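Local coordinates for protein N-acetyl-beta-D glucosaminidase (Rhizomucor miehei CAU432, PDB 4ZM6) that probably hydrolyses terminal N-acetyl-beta-D-glucosamine residues through a glycoside hydrolase family 3 domain and binds acetyl-CoA in a GCN5-related region that is probably a glucosamine N-acetyltransferase, at residues C19-L24 and S46-T51; F76-Q81 and W129-V134; H180-G185 and G231-P236; G263-D268 and A291-A296. All coordinates share one frame; numbering follows the deposited sequence. Where two conformers were deposited one is given.

Interaction 1: residues C19-L24 and S46-T51; sequences CGFDGL and SRNIAT
N48 reaches back to the backbone of F21 and G23 in the preceding loop. These loops follow strands 17-19 and 41-44, the first two strands of the family 3 TIM barrel.

The hydrogen bonds come from one amide group. N48 ND2 donates to G23 O at 2.8 Å. This bond is nearly straight, in the carbonyl plane and on a lone pair. The same nitrogen gives its second bond to F21 O at 3.2 Å. Here the donor stands above the carbonyl plane, 56° out of it. Both acceptors lie close to the plane of the amide, so the two bonds fix its rotation. N48 CA adds a CH...O contact to G23 O, at 3.1 Å.

The charged pair is weaker. D22 and R47 form a long salt bridge, OD2 to NH2 at 3.7 Å, with their flat groups turned 58° apart. R47 was modelled in two conformers, so this bridge is doubtful.

Ring-amide packing is a third element. The N48 amide lies over one face of the F21 ring, near the rim, with the planes 31° apart. Other neighbours of the ring include I42 and L44 of strand 41-44. The apolar contact is L24 CD2 against A50 CB, just before helix 52-68.

The oxygen end of N48 is also used: OD1 accepts a hydrogen bond from F45 N.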
loop_
_atom_site.group_PDB
_atom_site.type_symbol
_atom_site.label_atom_id
_atom_site.label_comp_id
_atom_site.label_asym_id
_atom_site.label_seq_id
_atom_site.Cartn_x
_atom_site.Cartn_y
_atom_site.Cartn_z
ATOM N N CYS A 19 -33.044 9.632 -18.894
ATOM C CA CYS A 19 -34.390 9.963 -18.431
ATOM C C CYS A 19 -35.279 8.727 -18.361
ATOM O O CYS A 19 -35.174 7.829 -19.200
ATOM C CB CYS A 19 -35.016 11.002 -19.365
ATOM S SG CYS A 19 -33.889 12.320 -19.893
ATOM N N GLY A 20 -36.158 8.697 -17.359
ATOM C CA GLY A 20 -37.058 7.565 -17.139
ATOM C C GLY A 20 -38.476 7.813 -17.619
ATOM O O GLY A 20 -38.725 8.713 -18.427
ATOM N N PHE A 21 -39.400 6.994 -17.122
ATOM C CA PHE A 21 -40.825 7.093 -17.454
ATOM C C PHE A 21 -41.633 6.133 -16.579
ATOM O O PHE A 21 -41.072 5.430 -15.735
ATOM C CB PHE A 21 -41.072 6.793 -18.943
ATOM C CG PHE A 21 -40.654 5.411 -19.365
ATOM C CD1 PHE A 21 -41.491 4.320 -19.164
ATOM C CD2 PHE A 21 -39.424 5.198 -19.971
ATOM C CE1 PHE A 21 -41.111 3.047 -19.553
ATOM C CE2 PHE A 21 -39.038 3.926 -20.364
ATOM C CZ PHE A 21 -39.883 2.849 -20.154
ATOM N N ASP A 22 -42.950 6.112 -16.788
ATOM C CA ASP A 22 -43.844 5.198 -16.077
ATOM C C ASP A 22 -44.506 4.224 -17.055
ATOM O O ASP A 22 -44.662 4.531 -18.240
ATOM C CB ASP A 22 -44.911 5.995 -15.318
ATOM C CG ASP A 22 -45.387 5.288 -14.061
ATOM O OD1 ASP A 22 -45.640 4.066 -14.120
ATOM O OD2 ASP A 22 -45.509 5.956 -13.011
ATOM N N GLY A 23 -44.881 3.050 -16.555
ATOM C CA GLY A 23 -45.582 2.042 -17.358
ATOM C C GLY A 23 -44.675 0.929 -17.847
ATOM O O GLY A 23 -43.512 0.864 -17.463
ATOM N N LEU A 24 -45.215 0.067 -18.710
ATOM C CA LEU A 24 -44.516 -1.135 -19.188
ATOM C C LEU A 24 -44.337 -1.108 -20.710
ATOM O O LEU A 24 -44.072 -2.139 -21.331
ATOM C CB LEU A 24 -45.282 -2.400 -18.764
ATOM C CG LEU A 24 -46.056 -2.309 -17.437
ATOM C CD1 LEU A 24 -47.516 -1.942 -17.672
ATOM C CD2 LEU A 24 -45.980 -3.601 -16.645
ATOM N N SER A 46 -38.570 -0.683 -11.338
ATOM C CA SER A 46 -39.546 -1.781 -11.214
ATOM C C SER A 46 -40.904 -1.455 -11.858
ATOM O O SER A 46 -41.591 -2.357 -12.341
ATOM C CB SER A 46 -39.748 -2.171 -9.751
ATOM O OG SER A 46 -38.505 -2.304 -9.090
ATOM N N ARG A 47 -41.280 -0.175 -11.853
ATOM C CA ARG A 47 -42.455 0.307 -12.583
ATOM C C ARG A 47 -42.455 -0.202 -14.025
ATOM O O ARG A 47 -43.482 -0.654 -14.533
ATOM C CB ARG A 47 -42.468 1.840 -12.606
ATOM C CG ARG A 47 -41.837 2.490 -11.386
ATOM C CD ARG A 47 -40.958 3.662 -11.787
ATOM N NE ARG A 47 -41.699 4.905 -11.951
ATOM C CZ ARG A 47 -41.248 5.947 -12.638
ATOM N NH1 ARG A 47 -40.064 5.889 -13.234
ATOM N NH2 ARG A 47 -41.984 7.043 -12.736
ATOM N N ASN A 48 -41.290 -0.135 -14.667
ATOM C CA ASN A 48 -41.142 -0.521 -16.074
ATOM C C ASN A 48 -40.863 -2.012 -16.296
ATOM O O ASN A 48 -41.170 -2.548 -17.363
ATOM C CB ASN A 48 -40.045 0.327 -16.733
ATOM C CG ASN A 48 -40.169 1.809 -16.406
ATOM O OD1 ASN A 48 -39.172 2.481 -16.138
ATOM N ND2 ASN A 48 -41.397 2.321 -16.408
ATOM N N ILE A 49 -40.282 -2.678 -15.299
ATOM C CA ILE A 49 -40.002 -4.114 -15.400
ATOM C C ILE A 49 -41.294 -4.894 -15.164
ATOM O O ILE A 49 -41.656 -5.192 -14.022
ATOM C CB ILE A 49 -38.866 -4.567 -14.437
ATOM C CG1 ILE A 49 -37.490 -4.261 -15.045
ATOM C CG2 ILE A 49 -38.912 -6.071 -14.160
ATOM C CD1 ILE A 49 -37.224 -2.802 -15.349
ATOM N N ALA A 50 -41.993 -5.201 -16.258
ATOM C CA ALA A 50 -43.172 -6.054 -16.194
ATOM C C ALA A 50 -42.708 -7.474 -15.938
ATOM O O ALA A 50 -42.920 -8.020 -14.853
ATOM C CB ALA A 50 -43.980 -5.977 -17.482
ATOM N N THR A 51 -42.042 -8.049 -16.938
ATOM C CA THR A 51 -41.588 -9.437 -16.892
ATOM C C THR A 51 -40.805 -9.719 -18.191
ATOM O O THR A 51 -41.025 -9.033 -19.199
ATOM C CB THR A 51 -42.779 -10.416 -16.665
ATOM O OG1 THR A 51 -42.429 -11.381 -15.664
ATOM C CG2 THR A 51 -43.236 -11.116 -17.963
#

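Interaction 2: residues F76-Q81 and W129-V134; sequences FIAVDQ and WNLAPV
F76 and W129 meet in a T-shaped stack at the start of a parallel strand pair. Strands 76-79 and 129-130 are neighbours in the TIM barrel of the family 3 domain.

The main bump is the six-membered ring of W129. Its edge points at one face of F76. Atom CE3 lies 3.4 Å from F76 CG and is offset toward the rim of the ring. The centroids are 4.7 Å apart and the planes meet at 67°. W129 CG is anti to the backbone N (chi1 -170°), which swings the edge of the indole over the face of F76. The indole nitrogen turns to another partner, S177 OG.

A78 is the small residue of this face. Its methyl fits between W129 CB and L131 CG, with CB to CB at 3.9 Å. L131 then fills the next hollow, with CB and CD1 lying against the carboxylate of D80. The carboxylate also has salt bridges to K179 (through OD1) and R88 (through OD2).

On the other face, V79 and N130 are bridged in parallel register and both lean on L122 of helix 108-125. Beside them L131 N donates to V79 O at 2.8 Å, in a bond that is almost straight.

Next to this pair, the N130 amide packs against the backbone of Q81 and pairs with its N-H and C=O through two hydrogen bonds. N130 OD1 accepts from Q81 N at 2.9 Å. N130 ND2 donates to Q81 O, also at 2.9 Å, with that oxygen in the amide plane of N130.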
loop_
_atom_site.group_PDB
_atom_site.type_symbol
_atom_site.label_atom_id
_atom_site.label_comp_id
_atom_site.label_asym_id
_atom_site.label_seq_id
_atom_site.Cartn_x
_atom_site.Cartn_y
_atom_site.Cartn_z
ATOM N N PHE A 76 -28.497 3.938 -24.664
ATOM C CA PHE A 76 -28.161 3.229 -23.443
ATOM C C PHE A 76 -29.470 3.024 -22.696
ATOM O O PHE A 76 -30.313 3.916 -22.668
ATOM C CB PHE A 76 -27.191 4.038 -22.569
ATOM C CG PHE A 76 -25.743 3.645 -22.720
ATOM C CD1 PHE A 76 -25.333 2.343 -22.461
ATOM C CD2 PHE A 76 -24.782 4.587 -23.070
ATOM C CE1 PHE A 76 -24.000 1.980 -22.583
ATOM C CE2 PHE A 76 -23.448 4.231 -23.191
ATOM C CZ PHE A 76 -23.055 2.926 -22.948
ATOM N N ILE A 77 -29.636 1.849 -22.099
ATOM C CA ILE A 77 -30.797 1.547 -21.267
ATOM C C ILE A 77 -30.290 1.090 -19.898
ATOM O O ILE A 77 -29.929 -0.074 -19.704
ATOM C CB ILE A 77 -31.684 0.470 -21.918
ATOM C CG1 ILE A 77 -32.174 0.959 -23.285
ATOM C CG2 ILE A 77 -32.868 0.119 -21.022
ATOM C CD1 ILE A 77 -33.055 -0.035 -24.016
ATOM N N ALA A 78 -30.272 2.024 -18.951
ATOM C CA ALA A 78 -29.660 1.802 -17.648
ATOM C C ALA A 78 -30.659 1.314 -16.603
ATOM O O ALA A 78 -31.866 1.318 -16.837
ATOM C CB ALA A 78 -28.986 3.080 -17.174
ATOM N N VAL A 79 -30.135 0.899 -15.451
ATOM C CA VAL A 79 -30.951 0.402 -14.348
ATOM C C VAL A 79 -30.134 0.334 -13.047
ATOM O O VAL A 79 -28.926 0.099 -13.077
ATOM C CB VAL A 79 -31.534 -0.991 -14.683
ATOM C CG1 VAL A 79 -30.453 -2.062 -14.656
ATOM C CG2 VAL A 79 -32.657 -1.352 -13.727
ATOM N N ASP A 80 -30.798 0.546 -11.913
ATOM C CA ASP A 80 -30.176 0.385 -10.597
ATOM C C ASP A 80 -30.298 -1.059 -10.119
ATOM O O ASP A 80 -31.183 -1.369 -9.321
ATOM C CB ASP A 80 -30.866 1.275 -9.558
ATOM C CG ASP A 80 -30.378 2.691 -9.576
ATOM O OD1 ASP A 80 -29.168 2.908 -9.372
ATOM O OD2 ASP A 80 -31.218 3.591 -9.761
ATOM N N GLN A 81 -29.418 -1.939 -10.581
ATOM C CA GLN A 81 -29.453 -3.331 -10.129
ATOM C C GLN A 81 -28.308 -3.633 -9.164
ATOM O O GLN A 81 -27.259 -4.137 -9.567
ATOM C CB GLN A 81 -29.440 -4.287 -11.329
ATOM C CG GLN A 81 -29.606 -5.760 -10.968
ATOM C CD GLN A 81 -30.878 -6.052 -10.190
ATOM O OE1 GLN A 81 -31.861 -5.322 -10.284
ATOM N NE2 GLN A 81 -30.863 -7.131 -9.422
ATOM N N TRP A 129 -26.357 -1.142 -19.149
ATOM C CA TRP A 129 -25.707 -0.204 -18.237
ATOM C C TRP A 129 -26.294 -0.383 -16.843
ATOM O O TRP A 129 -27.398 0.073 -16.566
ATOM C CB TRP A 129 -25.900 1.249 -18.692
ATOM C CG TRP A 129 -25.055 2.259 -17.939
ATOM C CD1 TRP A 129 -24.458 2.098 -16.717
ATOM C CD2 TRP A 129 -24.740 3.591 -18.358
ATOM N NE1 TRP A 129 -23.785 3.238 -16.365
ATOM C CE2 TRP A 129 -23.943 4.170 -17.353
ATOM C CE3 TRP A 129 -25.051 4.348 -19.490
ATOM C CZ2 TRP A 129 -23.453 5.470 -17.442
ATOM C CZ3 TRP A 129 -24.566 5.642 -19.582
ATOM C CH2 TRP A 129 -23.777 6.191 -18.561
ATOM N N ASN A 130 -25.550 -1.044 -15.966
ATOM C CA ASN A 130 -25.960 -1.163 -14.582
ATOM C C ASN A 130 -25.336 -0.027 -13.770
ATOM O O ASN A 130 -24.115 0.150 -13.769
ATOM C CB ASN A 130 -25.552 -2.521 -14.021
ATOM C CG ASN A 130 -26.202 -2.819 -12.680
ATOM O OD1 ASN A 130 -26.937 -1.994 -12.127
ATOM N ND2 ASN A 130 -25.927 -4.009 -12.145
ATOM N N LEU A 131 -26.181 0.747 -13.094
ATOM C CA LEU A 131 -25.716 1.835 -12.235
ATOM C C LEU A 131 -25.229 1.215 -10.930
ATOM O O LEU A 131 -25.940 1.175 -9.928
ATOM C CB LEU A 131 -26.831 2.852 -11.985
ATOM C CG LEU A 131 -27.453 3.470 -13.240
ATOM C CD1 LEU A 131 -28.683 4.286 -12.869
ATOM C CD2 LEU A 131 -26.440 4.323 -13.988
ATOM N N ALA A 132 -24.005 0.711 -10.978
ATOM C CA ALA A 132 -23.421 -0.047 -9.885
ATOM C C ALA A 132 -21.941 -0.251 -10.206
ATOM O O ALA A 132 -21.527 -0.062 -11.353
ATOM C CB ALA A 132 -24.136 -1.386 -9.740
ATOM N N PRO A 133 -21.138 -0.638 -9.205
ATOM C CA PRO A 133 -21.495 -0.932 -7.832
ATOM C C PRO A 133 -21.419 0.285 -6.931
ATOM O O PRO A 133 -20.933 1.339 -7.334
ATOM C CB PRO A 133 -20.419 -1.931 -7.421
ATOM C CG PRO A 133 -19.209 -1.442 -8.139
ATOM C CD PRO A 133 -19.691 -0.809 -9.422
ATOM N N VAL A 134 -21.907 0.113 -5.711
ATOM C CA VAL A 134 -21.781 1.107 -4.663
ATOM C C VAL A 134 -20.410 0.930 -4.015
ATOM O O VAL A 134 -20.067 -0.167 -3.579
ATOM C CB VAL A 134 -22.906 0.928 -3.622
ATOM C CG1 VAL A 134 -22.690 1.808 -2.400
ATOM C CG2 VAL A 134 -24.253 1.228 -4.259
#

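Interaction 3: residues H180-G185 and G231-P236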
loop_
_atom_site.group_PDB
_atom_site.type_symbol
_atom_site.label_atom_id
_atom_site.label_comp_id
_atom_site.label_asym_id
_atom_site.label_seq_id
_atom_site.Cartn_x
_atom_site.Cartn_y
_atom_site.Cartn_z
ATOM N N HIS A 180 -21.275 6.444 -4.409
ATOM C CA HIS A 180 -21.646 7.787 -4.862
ATOM C C HIS A 180 -20.513 8.736 -4.536
ATOM O O HIS A 180 -20.266 9.028 -3.363
ATOM C CB HIS A 180 -22.904 8.263 -4.135
ATOM C CG HIS A 180 -24.065 7.332 -4.262
ATOM N ND1 HIS A 180 -25.068 7.515 -5.187
ATOM C CD2 HIS A 180 -24.376 6.204 -3.586
ATOM C CE1 HIS A 180 -25.955 6.542 -5.069
ATOM N NE2 HIS A 180 -25.556 5.733 -4.106
ATOM N N PHE A 181 -19.829 9.221 -5.565
ATOM C CA PHE A 181 -18.653 10.055 -5.363
ATOM C C PHE A 181 -19.061 11.340 -4.648
ATOM O O PHE A 181 -20.080 11.933 -5.001
ATOM C CB PHE A 181 -17.998 10.376 -6.710
ATOM C CG PHE A 181 -16.640 11.002 -6.591
ATOM C CD1 PHE A 181 -15.507 10.212 -6.448
ATOM C CD2 PHE A 181 -16.492 12.381 -6.623
ATOM C CE1 PHE A 181 -14.247 10.782 -6.338
ATOM C CE2 PHE A 181 -15.239 12.961 -6.518
ATOM C CZ PHE A 181 -14.114 12.160 -6.375
ATOM N N PRO A 182 -18.273 11.788 -3.653
ATOM C CA PRO A 182 -17.012 11.266 -3.124
ATOM C C PRO A 182 -17.122 10.265 -1.969
ATOM O O PRO A 182 -16.101 9.914 -1.371
ATOM C CB PRO A 182 -16.318 12.532 -2.625
ATOM C CG PRO A 182 -17.440 13.379 -2.147
ATOM C CD PRO A 182 -18.567 13.127 -3.107
ATOM N N GLY A 183 -18.329 9.809 -1.652
ATOM C CA GLY A 183 -18.513 8.870 -0.551
ATOM C C GLY A 183 -19.687 9.245 0.329
ATOM O O GLY A 183 -19.615 10.200 1.108
ATOM N N HIS A 184 -20.761 8.470 0.210
ATOM C CA HIS A 184 -22.005 8.730 0.923
ATOM C C HIS A 184 -22.167 7.851 2.159
ATOM O O HIS A 184 -23.198 7.895 2.817
ATOM C CB HIS A 184 -23.185 8.481 -0.021
ATOM C CG HIS A 184 -24.397 9.295 0.300
ATOM N ND1 HIS A 184 -25.105 9.146 1.475
ATOM C CD2 HIS A 184 -25.028 10.265 -0.401
ATOM C CE1 HIS A 184 -26.118 9.994 1.483
ATOM N NE2 HIS A 184 -26.093 10.684 0.356
ATOM N N GLY A 185 -21.157 7.053 2.480
ATOM C CA GLY A 185 -21.289 6.053 3.529
ATOM C C GLY A 185 -21.256 6.564 4.958
ATOM O O GLY A 185 -21.682 5.852 5.874
ATOM N N GLY A 231 -22.910 11.622 -6.253
ATOM C CA GLY A 231 -24.110 11.787 -5.443
ATOM C C GLY A 231 -24.322 13.226 -5.012
ATOM O O GLY A 231 -23.568 14.127 -5.403
ATOM N N HIS A 232 -25.358 13.439 -4.202
ATOM C CA HIS A 232 -25.705 14.769 -3.706
ATOM C C HIS A 232 -25.386 14.870 -2.222
ATOM O O HIS A 232 -26.149 14.386 -1.383
ATOM C CB HIS A 232 -27.186 15.059 -3.941
ATOM C CG HIS A 232 -27.662 14.682 -5.305
ATOM N ND1 HIS A 232 -27.266 15.351 -6.443
ATOM C CD2 HIS A 232 -28.505 13.706 -5.714
ATOM C CE1 HIS A 232 -27.843 14.802 -7.496
ATOM N NE2 HIS A 232 -28.603 13.803 -7.081
ATOM N N MET A 233 -24.250 15.489 -1.910
ATOM C CA MET A 233 -23.852 15.750 -0.526
ATOM C C MET A 233 -23.073 17.058 -0.406
ATOM O O MET A 233 -22.335 17.443 -1.316
ATOM C CB MET A 233 -23.049 14.572 0.047
ATOM C CG MET A 233 -22.119 13.877 -0.940
ATOM S SD MET A 233 -21.922 12.123 -0.564
ATOM C CE MET A 233 -21.893 11.438 -2.217
ATOM N N LEU A 234 -23.267 17.740 0.721
ATOM C CA LEU A 234 -22.661 19.041 0.966
ATOM C C LEU A 234 -21.308 18.836 1.638
ATOM O O LEU A 234 -21.214 18.168 2.674
ATOM C CB LEU A 234 -23.587 19.891 1.852
ATOM C CG LEU A 234 -23.497 21.424 1.796
ATOM C CD1 LEU A 234 -22.145 21.927 2.271
ATOM C CD2 LEU A 234 -23.804 21.950 0.402
ATOM N N LEU A 235 -20.269 19.412 1.037
ATOM C CA LEU A 235 -18.902 19.313 1.551
ATOM C C LEU A 235 -18.353 20.714 1.819
ATOM O O LEU A 235 -17.738 21.324 0.939
ATOM C CB LEU A 235 -18.025 18.559 0.548
ATOM C CG LEU A 235 -18.338 17.057 0.467
ATOM C CD1 LEU A 235 -18.539 16.599 -0.970
ATOM C CD2 LEU A 235 -17.260 16.228 1.158
ATOM N N PRO A 236 -18.586 21.235 3.039
ATOM C CA PRO A 236 -18.227 22.613 3.394
ATOM C C PRO A 236 -16.769 22.992 3.132
ATOM O O PRO A 236 -16.506 24.130 2.744
ATOM C CB PRO A 236 -18.540 22.679 4.891
ATOM C CG PRO A 236 -19.628 21.688 5.083
ATOM C CD PRO A 236 -19.286 20.562 4.150
#
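The two backbones come nearest at H180 and G231, with CA atoms 4.7 Å apart, and a single weak hydrogen bond joins them, from G231 N to F181 O. Residues 180-185 belong to the KHFPGHG stretch, a signature of N-acetylglucosaminidases of family 3. It leaves strand 178-181 of the TIM barrel. Cis peptide bonds precede both H180 and P182, and the chain turns a corner at H180. D136 OD1 ties the turn together by accepting from H180 N and H184 N.

M233 is the main side chain from the other loop. Its CG sits between the backbone N and the carbonyl carbon (chi1 36°), and the chain bends twice more. This brings the thioether into the curve of residues 180-184. Its methyl CE faces F181 O at 3.4 Å and the P182 ring at CD, 3.8 Å away. Its sulfur lies against H184, with SD 3.6 Å from CD2. SD is 4.3 Å from the ring centroid and approaches obliquely, 45° off the ring normal.

G231 CA lies against H180 CB at 3.9 Å. H232 points away and donates from NE2 to C269 O. Further along, P182 and L235 meet tip to tip, with CG of P182 3.6 Å from CD1 of L235.

Interaction 4: residues G263-D268 and A291-A296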
loop_
_atom_site.group_PDB
_atom_site.type_symbol
_atom_site.label_atom_id
_atom_site.label_comp_id
_atom_site.label_asym_id
_atom_site.label_seq_id
_atom_site.Cartn_x
_atom_site.Cartn_y
_atom_site.Cartn_z
ATOM N N GLY A 263 -12.878 9.103 -17.998
ATOM C CA GLY A 263 -14.167 8.509 -18.371
ATOM C C GLY A 263 -15.376 9.412 -18.193
ATOM O O GLY A 263 -15.242 10.612 -17.974
ATOM N N VAL A 264 -16.564 8.819 -18.285
ATOM C CA VAL A 264 -17.823 9.565 -18.166
ATOM C C VAL A 264 -18.156 9.878 -16.710
ATOM O O VAL A 264 -18.106 9.000 -15.850
ATOM C CB VAL A 264 -19.003 8.782 -18.791
ATOM C CG1 VAL A 264 -20.340 9.428 -18.445
ATOM C CG2 VAL A 264 -18.831 8.689 -20.299
ATOM N N ILE A 265 -18.505 11.132 -16.443
ATOM C CA ILE A 265 -19.028 11.528 -15.140
ATOM C C ILE A 265 -20.517 11.825 -15.286
ATOM O O ILE A 265 -20.919 12.587 -16.166
ATOM C CB ILE A 265 -18.297 12.761 -14.579
ATOM C CG1 ILE A 265 -16.781 12.562 -14.664
ATOM C CG2 ILE A 265 -18.720 13.014 -13.137
ATOM C CD1 ILE A 265 -15.970 13.748 -14.190
ATOM N N ILE A 266 -21.321 11.222 -14.415
ATOM C CA ILE A 266 -22.780 11.356 -14.439
ATOM C C ILE A 266 -23.275 11.717 -13.033
ATOM O O ILE A 266 -22.584 11.450 -12.049
ATOM C CB ILE A 266 -23.446 10.053 -14.957
ATOM C CG1 ILE A 266 -24.964 10.215 -15.086
ATOM C CG2 ILE A 266 -23.134 8.866 -14.055
ATOM C CD1 ILE A 266 -25.625 9.152 -15.940
ATOM N N THR A 267 -24.449 12.343 -12.935
ATOM C CA THR A 267 -25.032 12.680 -11.631
ATOM C C THR A 267 -25.942 11.565 -11.133
ATOM O O THR A 267 -26.384 10.711 -11.906
ATOM C CB THR A 267 -25.885 13.972 -11.669
ATOM O OG1 THR A 267 -27.193 13.685 -12.189
ATOM C CG2 THR A 267 -25.211 15.069 -12.505
ATOM N N ASP A 268 -26.225 11.591 -9.834
ATOM C CA ASP A 268 -27.323 10.817 -9.271
ATOM C C ASP A 268 -28.620 11.528 -9.687
ATOM O O ASP A 268 -28.575 12.654 -10.202
ATOM C CB ASP A 268 -27.182 10.732 -7.743
ATOM C CG ASP A 268 -28.041 9.634 -7.119
ATOM O OD1 ASP A 268 -28.844 9.004 -7.836
ATOM O OD2 ASP A 268 -27.912 9.399 -5.900
ATOM N N ALA A 291 -20.429 22.165 -13.734
ATOM C CA ALA A 291 -19.447 21.641 -12.779
ATOM C C ALA A 291 -18.422 20.694 -13.410
ATOM O O ALA A 291 -17.355 20.472 -12.840
ATOM C CB ALA A 291 -20.152 20.948 -11.622
ATOM N N GLY A 292 -18.747 20.138 -14.577
ATOM C CA GLY A 292 -17.841 19.241 -15.292
ATOM C C GLY A 292 -18.401 17.852 -15.543
ATOM O O GLY A 292 -17.717 17.011 -16.135
ATOM N N ASN A 293 -19.627 17.593 -15.084
ATOM C CA ASN A 293 -20.320 16.348 -15.410
ATOM C C ASN A 293 -20.486 16.216 -16.920
ATOM O O ASN A 293 -20.720 17.210 -17.615
ATOM C CB ASN A 293 -21.705 16.297 -14.757
ATOM C CG ASN A 293 -21.651 15.977 -13.275
ATOM O OD1 ASN A 293 -21.590 14.809 -12.887
ATOM N ND2 ASN A 293 -21.711 17.007 -12.438
ATOM N N ASP A 294 -20.354 14.993 -17.423
ATOM C CA ASP A 294 -20.634 14.711 -18.823
ATOM C C ASP A 294 -22.112 14.410 -19.054
ATOM O O ASP A 294 -22.577 14.459 -20.186
ATOM C CB ASP A 294 -19.805 13.519 -19.303
ATOM C CG ASP A 294 -18.325 13.824 -19.377
ATOM O OD1 ASP A 294 -17.956 14.899 -19.888
ATOM O OD2 ASP A 294 -17.522 12.982 -18.931
ATOM N N MET A 295 -22.852 14.089 -17.998
ATOM C CA MET A 295 -24.189 13.534 -18.166
ATOM C C MET A 295 -25.108 13.897 -17.002
ATOM O O MET A 295 -24.658 13.992 -15.856
ATOM C CB MET A 295 -24.082 12.010 -18.302
ATOM C CG MET A 295 -25.166 11.370 -19.151
ATOM S SD MET A 295 -24.730 9.721 -19.737
ATOM C CE MET A 295 -23.362 10.121 -20.814
ATOM N N ALA A 296 -26.392 14.096 -17.305
ATOM C CA ALA A 296 -27.394 14.445 -16.290
ATOM C C ALA A 296 -28.530 13.422 -16.245
ATOM O O ALA A 296 -29.075 13.030 -17.279
ATOM C CB ALA A 296 -27.945 15.838 -16.548
#
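D294 and I265 are joined twice at the firmly held end of this contact. D294 N donates to I265 O at 2.8 Å. In return, I265 N donates to D294 OD2 at 3.3 Å, meeting the carboxylate on its anti side and 27° out of its plane. The acid thus bonds to the backbone of strand 264-267 near its start, where the chain turns in from helix 281-291 toward strand 296-298. Strands 264-267 and 296-298 are the last two of the TIM barrel.

Nonpolar side chains close one flank. I266 CG1 touches M295 CB at 3.8 Å. The M295 chain runs extended and then bends at its last torsion (chi3 -66°). This bend brings CE to V264 CG1, 3.9 Å away. L336 and V333 of helix 323-340 back this cluster.

On the other flank, N293 crosses I265 at about a right angle. Its OD1 lies 3.4 Å from I265 CG2, and its ND2 is bound to A288 O.

The pairing is looser toward T267. T267 N makes only a weak bond to M295 O, at 3.4 Å. T267 OG1 donates to D268 O within its own segment. G263 and G292, at the margin near D294, are partly exposed and bury little.

The chemistry centres on the buried D294 carboxylate. Besides I265 N, it has salt bridges to R256 and R332 and a hydrogen bond with S329. Two arginines so close would be expected to keep it ionised, so it probably links the strand to helices 251-258 and 323-340 as a charged group.

In the fold
All four contacts lie in the family 3 TIM barrel and follow one another along the chain without nesting. Each joins neighbouring strands or the loops after them: the first and second strands in interaction 1, third and fourth in 2, fifth and sixth in 3, seventh and eighth in 4. Centres of interactions 1 and 3 are farthest apart, about 28 Å. Interactions 2 and 4 touch across the barrel interior, where W129 CH2 meets M295 SD at 3.8 Å. Interactions 3 and 4 share the sheet of 178-181, 227-230 and 264-267, and D268 packs on G231. Together they sample four successive strand pairs round the barrel, away from the acetyl-CoA site.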